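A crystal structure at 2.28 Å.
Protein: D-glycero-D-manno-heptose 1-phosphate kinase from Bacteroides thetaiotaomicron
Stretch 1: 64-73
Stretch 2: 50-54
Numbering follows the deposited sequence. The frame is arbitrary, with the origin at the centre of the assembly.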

# COMPACT_ATOMS: atom_id res chain seq x y z
N LYS A 64 29.90 -28.82 3.95
CA LYS A 64 31.27 -28.96 3.48
C LYS A 64 32.12 -27.71 3.64
O LYS A 64 31.61 -26.59 3.66
CB LYS A 64 31.29 -29.38 2.01
CG LYS A 64 30.75 -30.76 1.77
CD LYS A 64 30.74 -31.11 0.29
CE LYS A 64 30.44 -32.58 0.07
NZ LYS A 64 29.15 -32.99 0.71
N SER A 65 33.43 -27.92 3.73
CA SER A 65 34.39 -26.84 3.85
C SER A 65 35.08 -26.78 2.49
O SER A 65 35.27 -27.81 1.85
CB SER A 65 35.39 -27.18 4.96
OG SER A 65 36.26 -26.09 5.23
N TYR A 66 35.42 -25.58 2.04
CA TYR A 66 36.10 -25.39 0.75
C TYR A 66 37.21 -24.37 0.91
O TYR A 66 37.18 -23.52 1.80
CB TYR A 66 35.13 -24.86 -0.31
CG TYR A 66 34.01 -25.80 -0.67
CD1 TYR A 66 34.17 -26.77 -1.65
CD2 TYR A 66 32.76 -25.69 -0.05
CE1 TYR A 66 33.12 -27.61 -2.01
CE2 TYR A 66 31.71 -26.53 -0.39
CZ TYR A 66 31.89 -27.49 -1.37
OH TYR A 66 30.83 -28.31 -1.71
N LEU A 67 38.21 -24.46 0.04
CA LEU A 67 39.33 -23.54 0.08
C LEU A 67 38.82 -22.19 -0.46
O LEU A 67 38.20 -22.13 -1.52
CB LEU A 67 40.47 -24.07 -0.80
CG LEU A 67 40.47 -25.60 -0.93
CD1 LEU A 67 41.60 -26.03 -1.86
CD2 LEU A 67 40.61 -26.26 0.43
N SER A 68 39.06 -21.13 0.30
CA SER A 68 38.61 -19.79 -0.07
C SER A 68 39.03 -19.40 -1.50
O SER A 68 40.22 -19.25 -1.78
CB SER A 68 39.16 -18.77 0.94
OG SER A 68 38.66 -17.47 0.70
N MSE A 69 38.05 -19.26 -2.38
CA MSE A 69 38.29 -18.90 -3.79
C MSE A 69 37.51 -17.66 -4.22
O MSE A 69 36.74 -17.10 -3.44
CB MSE A 69 37.86 -20.06 -4.69
CG MSE A 69 38.48 -21.39 -4.35
SE MSE A 69 37.93 -22.70 -5.64
CE MSE A 69 36.92 -23.90 -4.48
N SER A 70 37.71 -17.23 -5.46
CA SER A 70 36.98 -16.07 -5.98
C SER A 70 35.65 -16.56 -6.52
O SER A 70 34.65 -15.85 -6.49
CB SER A 70 37.77 -15.39 -7.10
OG SER A 70 38.86 -14.65 -6.60
N GLN A 71 35.65 -17.78 -7.02
CA GLN A 71 34.44 -18.38 -7.57
C GLN A 71 34.37 -19.81 -7.03
O GLN A 71 35.40 -20.37 -6.66
CB GLN A 71 34.49 -18.42 -9.10
CG GLN A 71 34.48 -17.06 -9.79
CD GLN A 71 33.16 -16.33 -9.63
OE1 GLN A 71 32.91 -15.67 -8.61
NE2 GLN A 71 32.29 -16.44 -10.62
N LEU A 72 33.18 -20.38 -6.98
CA LEU A 72 33.01 -21.75 -6.51
C LEU A 72 32.26 -22.57 -7.54
O LEU A 72 31.20 -22.18 -8.02
CB LEU A 72 32.26 -21.80 -5.17
CG LEU A 72 32.99 -21.30 -3.92
CD1 LEU A 72 32.06 -21.42 -2.72
CD2 LEU A 72 34.26 -22.11 -3.70
N GLU A 73 32.83 -23.72 -7.87
CA GLU A 73 32.25 -24.61 -8.85
C GLU A 73 30.87 -25.13 -8.46
O GLU A 73 30.67 -25.62 -7.35
CB GLU A 73 33.21 -25.79 -9.07
CG GLU A 73 33.54 -26.62 -7.81
CD GLU A 73 34.12 -25.80 -6.64
OE1 GLU A 73 35.17 -25.14 -6.82
OE2 GLU A 73 33.53 -25.84 -5.53
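Stretch 2 50-54: SGRIE

Stretch 2 enters as a turn and becomes a strand: Ser50 and Gly51 are loop, and residues 52-54 run extended beside strand 64-67 in the reverse direction. The two N-to-C directions make an angle of 157°, and the axes approach to 4.8 Å, so this is an ordinary antiparallel pairing.

Backbone hydrogen bonds set the register. Tyr66 and Ile53 form the hydrogen-bonded pair, CA to CA 5.3 Å, exchanging two bonds: Ile53 N to Tyr66 O at 3.0 Å and Tyr66 N to Ile53 O at 3.1 Å. Ser65 faces Glu54 in a non-hydrogen-bonded pair, with their CA atoms 4.4 Å apart; Leu67 faces Arg52 in another, at 5.0 Å between CA atoms. Past the strand end, Ser68 N donates to Gly51 O at 3.2 Å, carrying the pairing into the loop. Gly51 has phi/psi of 81/16, where a CB would be jammed against the carbonyl O of the preceding residue; the backbone alone therefore calls for glycine. Within stretch 2, Arg52 N also donates to Ser50 OG at 3.2 Å, bracing the approach to the strand.

Apolar packing gathers around buried Ile53, whose side chain shares a sheet face with that of Tyr66. Its CG2 lies 3.6 Å from Tyr66 CB, while its CD1 reaches 3.3 Å from Leu72 CD1. Leu72 lies beyond the strand, yet its CA-to-CB bond points toward stretch 2, so the loop supplies a second hydrophobic partner.

Arg52 follows a different rule. Its CA-to-CB bond points away overall, but the side chain folds back along the neighbouring strand. Leu67 CD2 covers one face of the guanidinium, 3.5 Å from Arg52 CZ, and Arg52 CD comes within 3.1 Å of Tyr66 O.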

# COMPACT_ATOMS: atom_id res chain seq x y z
N SER A 50 40.44 -17.64 8.59
CA SER A 50 41.00 -18.98 8.44
C SER A 50 41.40 -19.30 7.00
O SER A 50 42.14 -20.24 6.75
CB SER A 50 40.00 -20.03 8.92
OG SER A 50 39.00 -20.27 7.95
N GLY A 51 40.89 -18.51 6.06
CA GLY A 51 41.20 -18.74 4.67
C GLY A 51 40.33 -19.84 4.10
O GLY A 51 40.61 -20.39 3.04
N ARG A 52 39.26 -20.16 4.81
CA ARG A 52 38.34 -21.20 4.37
C ARG A 52 36.92 -20.64 4.20
O ARG A 52 36.64 -19.51 4.58
CB ARG A 52 38.34 -22.35 5.39
CG ARG A 52 38.31 -23.76 4.79
CD ARG A 52 39.50 -24.01 3.86
NE ARG A 52 40.07 -25.35 3.97
CZ ARG A 52 39.41 -26.49 3.74
NH1 ARG A 52 38.14 -26.48 3.38
NH2 ARG A 52 40.04 -27.65 3.88
N ILE A 53 36.05 -21.44 3.62
CA ILE A 53 34.66 -21.05 3.43
C ILE A 53 33.83 -22.27 3.79
O ILE A 53 33.74 -23.23 3.04
CB ILE A 53 34.36 -20.62 1.99
CG1 ILE A 53 32.85 -20.58 1.77
CG2 ILE A 53 35.04 -21.56 1.02
CD1 ILE A 53 32.45 -20.21 0.36
N GLU A 54 33.23 -22.21 4.97
CA GLU A 54 32.44 -23.30 5.50
C GLU A 54 30.94 -23.13 5.26
O GLU A 54 30.36 -22.10 5.61
CB GLU A 54 32.71 -23.42 6.99
CG GLU A 54 34.20 -23.43 7.31
CD GLU A 54 34.49 -23.47 8.80
OE1 GLU A 54 34.02 -24.43 9.46
OE2 GLU A 54 35.18 -22.55 9.30